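Local coordinates for mandelate racemase/muconate lactonizing enzyme-like protein (PDB 3RCY) that probably catalyses a magnesium-dependent reaction on a carboxylate substrate, as a member of the mandelate racemase/muconate lactonizing enzyme family of the enolase superfamily, at residues Arg77-Gly82 / Thr90-Phe95; Ile126-Tyr131 / Cys335-Thr340; Ser146-Ala151 / Cys193-Ala198. All coordinates share one frame; numbering follows the deposited sequence.

Interaction 1. Residues Arg77-Gly82 / Thr90-Phe95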
loop_
_atom_site.group_PDB
_atom_site.type_symbol
_atom_site.label_atom_id
_atom_site.label_comp_id
_atom_site.label_asym_id
_atom_site.label_seq_id
_atom_site.Cartn_x
_atom_site.Cartn_y
_atom_site.Cartn_z
ATOM N N ARG A 77 -34.576 10.467 0.260
ATOM C CA ARG A 77 -35.678 10.002 -0.574
ATOM C C ARG A 77 -35.302 9.997 -2.052
ATOM O O ARG A 77 -35.502 9.000 -2.731
ATOM C CB ARG A 77 -36.910 10.884 -0.382
ATOM C CG ARG A 77 -37.672 10.656 0.895
ATOM C CD ARG A 77 -38.811 11.658 0.972
ATOM N NE ARG A 77 -39.630 11.489 2.163
ATOM C CZ ARG A 77 -40.418 12.436 2.675
ATOM N NH1 ARG A 77 -40.485 13.640 2.110
ATOM N NH2 ARG A 77 -41.125 12.185 3.770
ATOM N N VAL A 78 -34.769 11.115 -2.545
ATOM C CA VAL A 78 -34.431 11.232 -3.967
ATOM C C VAL A 78 -33.224 10.350 -4.305
ATOM O O VAL A 78 -33.226 9.645 -5.311
ATOM C CB VAL A 78 -34.164 12.706 -4.396
ATOM C CG1 VAL A 78 -33.870 12.786 -5.885
ATOM C CG2 VAL A 78 -35.364 13.579 -4.053
ATOM N N TYR A 79 -32.216 10.381 -3.439
ATOM C CA TYR A 79 -31.010 9.568 -3.596
ATOM C C TYR A 79 -31.318 8.075 -3.684
ATOM O O TYR A 79 -30.651 7.345 -4.430
ATOM C CB TYR A 79 -30.060 9.831 -2.426
ATOM C CG TYR A 79 -28.691 9.202 -2.540
ATOM C CD1 TYR A 79 -27.761 9.674 -3.462
ATOM C CD2 TYR A 79 -28.310 8.168 -1.686
ATOM C CE1 TYR A 79 -26.492 9.113 -3.561
ATOM C CE2 TYR A 79 -27.034 7.603 -1.769
ATOM C CZ TYR A 79 -26.136 8.091 -2.710
ATOM O OH TYR A 79 -24.875 7.557 -2.798
ATOM N N SER A 80 -32.338 7.642 -2.939
ATOM C CA SER A 80 -32.724 6.235 -2.856
ATOM C C SER A 80 -33.820 5.838 -3.846
ATOM O O SER A 80 -34.153 4.644 -3.974
ATOM C CB SER A 80 -33.207 5.913 -1.434
ATOM O OG SER A 80 -32.229 6.276 -0.467
ATOM N N SER A 81 -34.380 6.838 -4.528
ATOM C CA SER A 81 -35.567 6.666 -5.360
ATOM C C SER A 81 -35.510 5.462 -6.297
ATOM O O SER A 81 -34.565 5.307 -7.074
ATOM C CB SER A 81 -35.845 7.945 -6.161
ATOM O OG SER A 81 -37.137 7.905 -6.753
ATOM N N GLY A 82 -36.543 4.626 -6.222
ATOM C CA GLY A 82 -36.694 3.480 -7.121
ATOM C C GLY A 82 -35.684 2.370 -6.894
ATOM O O GLY A 82 -35.325 1.670 -7.836
ATOM N N THR A 90 -28.859 12.802 -13.248
ATOM C CA THR A 90 -30.035 13.539 -13.702
ATOM C C THR A 90 -31.029 13.828 -12.565
ATOM O O THR A 90 -31.480 14.971 -12.409
ATOM C CB THR A 90 -30.714 12.801 -14.888
ATOM O OG1 THR A 90 -29.949 13.021 -16.074
ATOM C CG2 THR A 90 -32.142 13.291 -15.125
ATOM N N ALA A 91 -31.363 12.806 -11.778
ATOM C CA ALA A 91 -32.323 12.968 -10.675
ATOM C C ALA A 91 -31.807 13.895 -9.567
ATOM O O ALA A 91 -32.577 14.659 -8.980
ATOM C CB ALA A 91 -32.710 11.612 -10.087
ATOM N N ILE A 92 -30.509 13.820 -9.280
ATOM C CA ILE A 92 -29.910 14.670 -8.242
ATOM C C ILE A 92 -29.761 16.110 -8.758
ATOM O O ILE A 92 -29.886 17.069 -7.987
ATOM C CB ILE A 92 -28.577 14.077 -7.705
ATOM C CG1 ILE A 92 -28.816 12.717 -7.020
ATOM C CG2 ILE A 92 -27.885 15.032 -6.751
ATOM C CD1 ILE A 92 -29.716 12.759 -5.764
ATOM N N GLY A 93 -29.539 16.263 -10.067
ATOM C CA GLY A 93 -29.606 17.590 -10.699
ATOM C C GLY A 93 -30.960 18.240 -10.459
ATOM O O GLY A 93 -31.050 19.426 -10.103
ATOM N N ALA A 94 -32.020 17.454 -10.650
ATOM C CA ALA A 94 -33.379 17.900 -10.357
ATOM C C ALA A 94 -33.526 18.285 -8.885
ATOM O O ALA A 94 -33.925 19.415 -8.569
ATOM C CB ALA A 94 -34.404 16.828 -10.755
ATOM N N PHE A 95 -33.194 17.357 -7.987
ATOM C CA PHE A 95 -33.264 17.638 -6.553
ATOM C C PHE A 95 -32.501 18.900 -6.133
ATOM O O PHE A 95 -33.012 19.686 -5.328
ATOM C CB PHE A 95 -32.779 16.459 -5.699
ATOM C CG PHE A 95 -32.713 16.781 -4.224
ATOM C CD1 PHE A 95 -33.884 16.934 -3.477
ATOM C CD2 PHE A 95 -31.486 16.981 -3.588
ATOM C CE1 PHE A 95 -33.831 17.261 -2.115
ATOM C CE2 PHE A 95 -31.431 17.306 -2.226
ATOM C CZ PHE A 95 -32.611 17.447 -1.491
#

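Interaction 2. Residues Ile126-Tyr131 / Cys335-Thr340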
loop_
_atom_site.group_PDB
_atom_site.type_symbol
_atom_site.label_atom_id
_atom_site.label_comp_id
_atom_site.label_asym_id
_atom_site.label_seq_id
_atom_site.Cartn_x
_atom_site.Cartn_y
_atom_site.Cartn_z
ATOM N N ILE A 126 -15.819 37.425 -0.070
ATOM C CA ILE A 126 -15.484 36.195 -0.776
ATOM C C ILE A 126 -14.693 36.527 -2.043
ATOM O O ILE A 126 -15.129 37.330 -2.866
ATOM C CB ILE A 126 -16.763 35.396 -1.124
ATOM C CG1 ILE A 126 -17.533 35.038 0.163
ATOM C CG2 ILE A 126 -16.425 34.157 -1.950
ATOM C CD1 ILE A 126 -19.037 34.790 -0.041
ATOM N N ARG A 127 -13.523 35.921 -2.180
ATOM C CA ARG A 127 -12.693 36.096 -3.364
ATOM C C ARG A 127 -13.416 35.558 -4.601
ATOM O O ARG A 127 -13.905 34.426 -4.593
ATOM C CB ARG A 127 -11.371 35.369 -3.166
ATOM C CG ARG A 127 -10.325 35.677 -4.195
ATOM C CD ARG A 127 -9.013 34.987 -3.829
ATOM N NE ARG A 127 -8.033 35.150 -4.894
ATOM C CZ ARG A 127 -6.906 34.457 -5.005
ATOM N NH1 ARG A 127 -6.599 33.518 -4.117
ATOM N NH2 ARG A 127 -6.089 34.699 -6.022
ATOM N N ALA A 128 -13.495 36.378 -5.647
ATOM C CA ALA A 128 -14.152 35.983 -6.893
ATOM C C ALA A 128 -13.146 35.804 -8.020
ATOM O O ALA A 128 -12.043 36.361 -7.981
ATOM C CB ALA A 128 -15.212 37.025 -7.302
ATOM N N TYR A 129 -13.529 35.032 -9.029
ATOM C CA TYR A 129 -12.759 34.989 -10.272
ATOM C C TYR A 129 -13.687 34.886 -11.475
ATOM O O TYR A 129 -14.878 34.595 -11.334
ATOM C CB TYR A 129 -11.754 33.831 -10.265
ATOM C CG TYR A 129 -12.304 32.449 -10.596
ATOM C CD1 TYR A 129 -12.715 31.587 -9.581
ATOM C CD2 TYR A 129 -12.369 31.985 -11.921
ATOM C CE1 TYR A 129 -13.189 30.315 -9.861
ATOM C CE2 TYR A 129 -12.848 30.706 -12.217
ATOM C CZ TYR A 129 -13.253 29.876 -11.175
ATOM O OH TYR A 129 -13.724 28.613 -11.429
ATOM N N THR A 130 -13.124 35.081 -12.659
ATOM C CA THR A 130 -13.884 34.935 -13.894
ATOM C C THR A 130 -13.038 34.269 -14.973
ATOM O O THR A 130 -11.806 34.315 -14.913
ATOM C CB THR A 130 -14.433 36.319 -14.381
ATOM O OG1 THR A 130 -15.177 36.159 -15.594
ATOM C CG2 THR A 130 -13.316 37.319 -14.599
ATOM N N TYR A 131 -13.701 33.628 -15.937
ATOM C CA TYR A 131 -13.076 33.301 -17.214
ATOM C C TYR A 131 -12.629 34.591 -17.889
ATOM O O TYR A 131 -13.186 35.660 -17.632
ATOM C CB TYR A 131 -14.079 32.645 -18.162
ATOM C CG TYR A 131 -14.111 31.140 -18.189
ATOM C CD1 TYR A 131 -15.286 30.456 -17.853
ATOM C CD2 TYR A 131 -12.996 30.397 -18.578
ATOM C CE1 TYR A 131 -15.353 29.072 -17.889
ATOM C CE2 TYR A 131 -13.048 28.998 -18.621
ATOM C CZ TYR A 131 -14.238 28.345 -18.271
ATOM O OH TYR A 131 -14.329 26.965 -18.290
ATOM N N CYS A 335 -14.890 32.021 -5.591
ATOM C CA CYS A 335 -16.152 31.736 -6.284
ATOM C C CYS A 335 -16.100 32.169 -7.735
ATOM O O CYS A 335 -15.906 33.351 -8.032
ATOM C CB CYS A 335 -17.332 32.436 -5.600
ATOM S SG CYS A 335 -17.967 31.555 -4.181
ATOM N N GLU A 336 -16.287 31.211 -8.638
ATOM C CA GLU A 336 -16.449 31.498 -10.067
ATOM C C GLU A 336 -17.634 32.442 -10.258
ATOM O O GLU A 336 -18.665 32.268 -9.624
ATOM C CB GLU A 336 -16.684 30.184 -10.827
ATOM C CG GLU A 336 -16.544 30.271 -12.342
ATOM C CD GLU A 336 -16.369 28.896 -13.000
ATOM O OE1 GLU A 336 -16.674 27.866 -12.357
ATOM O OE2 GLU A 336 -15.919 28.846 -14.170
ATOM N N SER A 337 -17.473 33.433 -11.133
ATOM C CA SER A 337 -18.501 34.438 -11.379
ATOM C C SER A 337 -18.575 34.809 -12.861
ATOM O O SER A 337 -17.586 34.709 -13.599
ATOM C CB SER A 337 -18.244 35.691 -10.526
ATOM O OG SER A 337 -18.060 35.351 -9.154
ATOM N N ILE A 338 -19.763 35.222 -13.292
ATOM C CA ILE A 338 -19.991 35.628 -14.675
ATOM C C ILE A 338 -20.707 36.973 -14.662
ATOM O O ILE A 338 -21.824 37.099 -14.132
ATOM C CB ILE A 338 -20.831 34.586 -15.474
ATOM C CG1 ILE A 338 -20.224 33.178 -15.356
ATOM C CG2 ILE A 338 -20.948 35.018 -16.954
ATOM C CD1 ILE A 338 -21.068 32.062 -15.996
ATOM N N GLU A 339 -20.054 37.983 -15.226
ATOM C CA GLU A 339 -20.612 39.327 -15.251
ATOM C C GLU A 339 -21.231 39.625 -16.613
ATOM O O GLU A 339 -20.512 39.871 -17.579
ATOM C CB GLU A 339 -19.523 40.350 -14.922
ATOM C CG GLU A 339 -20.035 41.696 -14.440
ATOM C CD GLU A 339 -18.967 42.788 -14.483
ATOM O OE1 GLU A 339 -17.768 42.455 -14.652
ATOM O OE2 GLU A 339 -19.331 43.982 -14.353
ATOM N N THR A 340 -22.561 39.589 -16.687
ATOM C CA THR A 340 -23.283 39.985 -17.904
ATOM C C THR A 340 -24.502 40.800 -17.509
ATOM O O THR A 340 -24.991 40.663 -16.381
ATOM C CB THR A 340 -23.745 38.775 -18.786
ATOM O OG1 THR A 340 -24.849 38.106 -18.165
ATOM C CG2 THR A 340 -22.606 37.787 -19.047
HETATM O O HOH W 1 -17.218 37.827 -15.700
HETATM O O HOH W 2 -16.642 33.250 -15.648
#

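Interaction 3. Residues Ser146-Ala151 / Cys193-Ala198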
loop_
_atom_site.group_PDB
_atom_site.type_symbol
_atom_site.label_atom_id
_atom_site.label_comp_id
_atom_site.label_asym_id
_atom_site.label_seq_id
_atom_site.Cartn_x
_atom_site.Cartn_y
_atom_site.Cartn_z
ATOM N N SER A 146 -6.340 33.075 -29.283
ATOM C CA SER A 146 -5.419 34.206 -29.299
ATOM C C SER A 146 -4.867 34.534 -27.905
ATOM O O SER A 146 -5.587 35.080 -27.067
ATOM C CB SER A 146 -6.108 35.445 -29.874
ATOM O OG SER A 146 -5.233 36.559 -29.819
ATOM N N ALA A 147 -3.592 34.221 -27.668
ATOM C CA ALA A 147 -2.936 34.567 -26.399
ATOM C C ALA A 147 -2.887 36.077 -26.193
ATOM O O ALA A 147 -3.130 36.564 -25.092
ATOM C CB ALA A 147 -1.533 33.965 -26.325
ATOM N N ASP A 148 -2.581 36.810 -27.264
ATOM C CA ASP A 148 -2.578 38.274 -27.249
ATOM C C ASP A 148 -3.897 38.860 -26.736
ATOM O O ASP A 148 -3.889 39.707 -25.843
ATOM C CB ASP A 148 -2.234 38.836 -28.640
ATOM C CG ASP A 148 -0.741 38.764 -28.953
ATOM O OD1 ASP A 148 0.052 38.362 -28.082
ATOM O OD2 ASP A 148 -0.348 39.129 -30.080
ATOM N N MET A 149 -5.018 38.400 -27.293
ATOM C CA MET A 149 -6.338 38.882 -26.874
ATOM C C MET A 149 -6.677 38.460 -25.447
ATOM O O MET A 149 -7.191 39.259 -24.671
ATOM C CB MET A 149 -7.431 38.424 -27.841
ATOM C CG MET A 149 -7.344 39.046 -29.243
ATOM S SD MET A 149 -8.730 38.525 -30.278
ATOM C CE MET A 149 -7.908 38.404 -31.870
ATOM N N ALA A 150 -6.376 37.207 -25.103
ATOM C CA ALA A 150 -6.563 36.734 -23.736
ATOM C C ALA A 150 -5.800 37.613 -22.737
ATOM O O ALA A 150 -6.342 37.977 -21.702
ATOM C CB ALA A 150 -6.145 35.267 -23.607
ATOM N N ALA A 151 -4.554 37.962 -23.059
ATOM C CA ALA A 151 -3.765 38.823 -22.182
ATOM C C ALA A 151 -4.410 40.204 -21.991
ATOM O O ALA A 151 -4.366 40.751 -20.890
ATOM C CB ALA A 151 -2.324 38.945 -22.678
ATOM N N CYS A 193 -0.109 31.107 -20.951
ATOM C CA CYS A 193 0.406 31.292 -19.597
ATOM C C CYS A 193 1.480 32.373 -19.553
ATOM O O CYS A 193 1.451 33.231 -18.676
ATOM C CB CYS A 193 0.951 29.980 -19.019
ATOM S SG CYS A 193 -0.323 28.773 -18.598
ATOM N N ARG A 194 2.413 32.331 -20.503
ATOM C CA ARG A 194 3.506 33.307 -20.558
ATOM C C ARG A 194 2.974 34.740 -20.717
ATOM O O ARG A 194 3.364 35.641 -19.964
ATOM C CB ARG A 194 4.497 32.957 -21.690
ATOM C CG ARG A 194 5.642 33.970 -21.871
ATOM C CD ARG A 194 6.671 33.542 -22.935
ATOM N NE ARG A 194 6.092 33.225 -24.247
ATOM C CZ ARG A 194 5.916 34.104 -25.239
ATOM N NH1 ARG A 194 6.265 35.381 -25.085
ATOM N NH2 ARG A 194 5.391 33.705 -26.395
ATOM N N LYS A 195 2.083 34.937 -21.691
ATOM C CA LYS A 195 1.551 36.269 -21.992
ATOM C C LYS A 195 0.588 36.789 -20.922
ATOM O O LYS A 195 0.592 37.983 -20.604
ATOM C CB LYS A 195 0.929 36.316 -23.394
ATOM C CG LYS A 195 1.985 36.173 -24.495
ATOM C CD LYS A 195 1.424 36.350 -25.888
ATOM C CE LYS A 195 2.555 36.254 -26.903
ATOM N NZ LYS A 195 2.063 36.357 -28.296
ATOM N N ILE A 196 -0.225 35.894 -20.365
ATOM C CA ILE A 196 -1.139 36.279 -19.286
ATOM C C ILE A 196 -0.362 36.604 -18.003
ATOM O O ILE A 196 -0.650 37.607 -17.349
ATOM C CB ILE A 196 -2.277 35.236 -19.065
ATOM C CG1 ILE A 196 -3.191 35.187 -20.299
ATOM C CG2 ILE A 196 -3.115 35.576 -17.819
ATOM C CD1 ILE A 196 -4.062 33.922 -20.409
ATOM N N ARG A 197 0.639 35.788 -17.668
ATOM C CA ARG A 197 1.512 36.086 -16.519
ATOM C C ARG A 197 2.230 37.427 -16.716
ATOM O O ARG A 197 2.320 38.230 -15.788
ATOM C CB ARG A 197 2.518 34.950 -16.259
ATOM C CG ARG A 197 3.589 35.254 -15.181
ATOM C CD ARG A 197 2.958 35.479 -13.807
ATOM N NE ARG A 197 2.433 34.228 -13.272
ATOM C CZ ARG A 197 1.432 34.127 -12.401
ATOM N NH1 ARG A 197 1.050 32.927 -11.985
ATOM N NH2 ARG A 197 0.809 35.215 -11.952
ATOM N N ALA A 198 2.718 37.679 -17.929
ATOM C CA ALA A 198 3.382 38.955 -18.214
ATOM C C ALA A 198 2.416 40.139 -18.050
ATOM O O ALA A 198 2.822 41.205 -17.595
ATOM C CB ALA A 198 4.017 38.946 -19.600
#

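Interaction 1. Residues Arg77-Gly82 / Thr90-Phe95
Val78 overlaps the side chain of Phe95, and both of its methyl groups are used. CG2 meets the ring at Phe95 CD1, 3.7 Å away, on an oblique approach. With CG1 anti to the backbone N (chi1 -178°), the other methyl points at the neighbouring helix, where it lies 3.8 Å from both Phe95 CB and the carbonyl oxygen Ala91 O. That oxygen already accepts the helical bond from Phe95 N, so Val78 simply packs over a used backbone group. One turn back, Ile92 sends its CD1 methyl across beside Val78: it sits 4.2 Å from Val78 CG1 and 4.1 Å from Tyr79 CA. The same methyl also reaches the edge of the Tyr79 ring, near its plane, with 4.3 Å between Ile92 CD1 and Tyr79 CD1. The Tyr79 hydroxyl is hydrogen-bonded to Asp241 of the second subunit, and the Tyr79 ring meets that of Phe75. Helix 48-63 adds Val58 and His62 against Val78. This is apolar helix-helix packing between helices 71-80 and 89-110, part of the helical portion of the N-terminal domain in this family, placed beside a bound alpha-D-ribofuranose and the subunit interface.

Interaction 2. Residues Ile126-Tyr131 / Cys335-Thr340
Glu336 and Tyr129 make the main side-chain contact between the paired strands. The CA of Glu336 lies over one face of the Tyr129 ring, a CH-pi contact 3.8 Å from the centroid. Tyr129 CG stands between its own backbone N and carbonyl carbon (chi1 80°), which swings the ring over Glu336; the carboxylate is turned 24° from the ring plane. Both polar ends are held from outside: Lys166 NZ hydrogen-bonds to Tyr129 OH and forms a salt bridge with Glu336 OE2, while Leu312 N donates to Glu336 OE1. Beside the Ala128-Cys335 bridge, Ile126 CG2 packs on Cys335 SG at 3.8 Å.

The backbone bonds form a parallel ladder. Cys335 N donates to Arg127 O, and Tyr129 N to Cys335 O. Ser337 N then donates to Tyr129 O at 2.9 Å, the most bent of the three, at 132°.

Farther along, water takes over as the chains part. One water donates to Thr130 OG1 at 2.6 Å and accepts from Glu339 N; another donates to Ser337 O and accepts from Tyr131 N.

Pairing strand 126-131 with strand 335-336, the first and last parallel strands, closes the barrel of the enolase-superfamily C-terminal domain. Around the pair, helix 316-327 covers Ile126 and Cys335, strand 357-358 runs antiparallel to strand 126-131, and strand 164-167, parallel to it, brings in Lys166.

Interaction 3. Residues Ser146-Ala151 / Cys193-Ala198
The carboxylate of Asp148 is met from above its plane by Lys195, whose long chain reaches over from the other helix. Lys195 NZ bonds to Asp148 OD1 at 2.8 Å, a salt bridge in which the nitrogen stands 38° out of the carboxylate plane. Extended beyond CG, the lysine chain runs beside the first turn of helix 147-159, Lys195 CD resting on Ala147 CB at 3.8 Å. Glu191 supplies a second carboxylate to the same ammonium, which probably steadies its charge at this rather open end of the contact. Next along, Ala151 CB packs 3.7 Å from Lys195 O, while in the buried part Ile196 CD1 meets Ala150 CB at 4.0 Å. Ile196 also packs on Val165 and Phe167 of strand 164-167. Ser146 starts the first helix as its N-cap, with Met149 N donating to Ser146 OG at 3.1 Å. The axes of the two short helical segments come within 8.6 Å at closest approach, crossing at -26°, and the helices pack as consecutive outer helices of a beta/alpha barrel, the C-terminal domain fold of the enolase superfamily.

How the interactions relate
Interaction 1 comes first along the chain; interaction 3 then falls between the two halves of interaction 2. Interaction 1 closes within the N-terminal domain, where helix 89-110 leads on toward strand 126-131. That strand opens interaction 2, completed only about 200 residues later by 335-340. Interactions 2 and 3 lie on the same side of the chain's centre, their centres about 19 Å apart and nearest atoms about 8 Å apart. Interaction 1 is on the opposite side of it, with centres about 29 Å from interaction 2 and 43 Å from interaction 3. Interaction 2 thus joins the first and last parallel strands of the barrel, while interaction 3 packs two successive outer helices, 147-159 and 183-200, against each other.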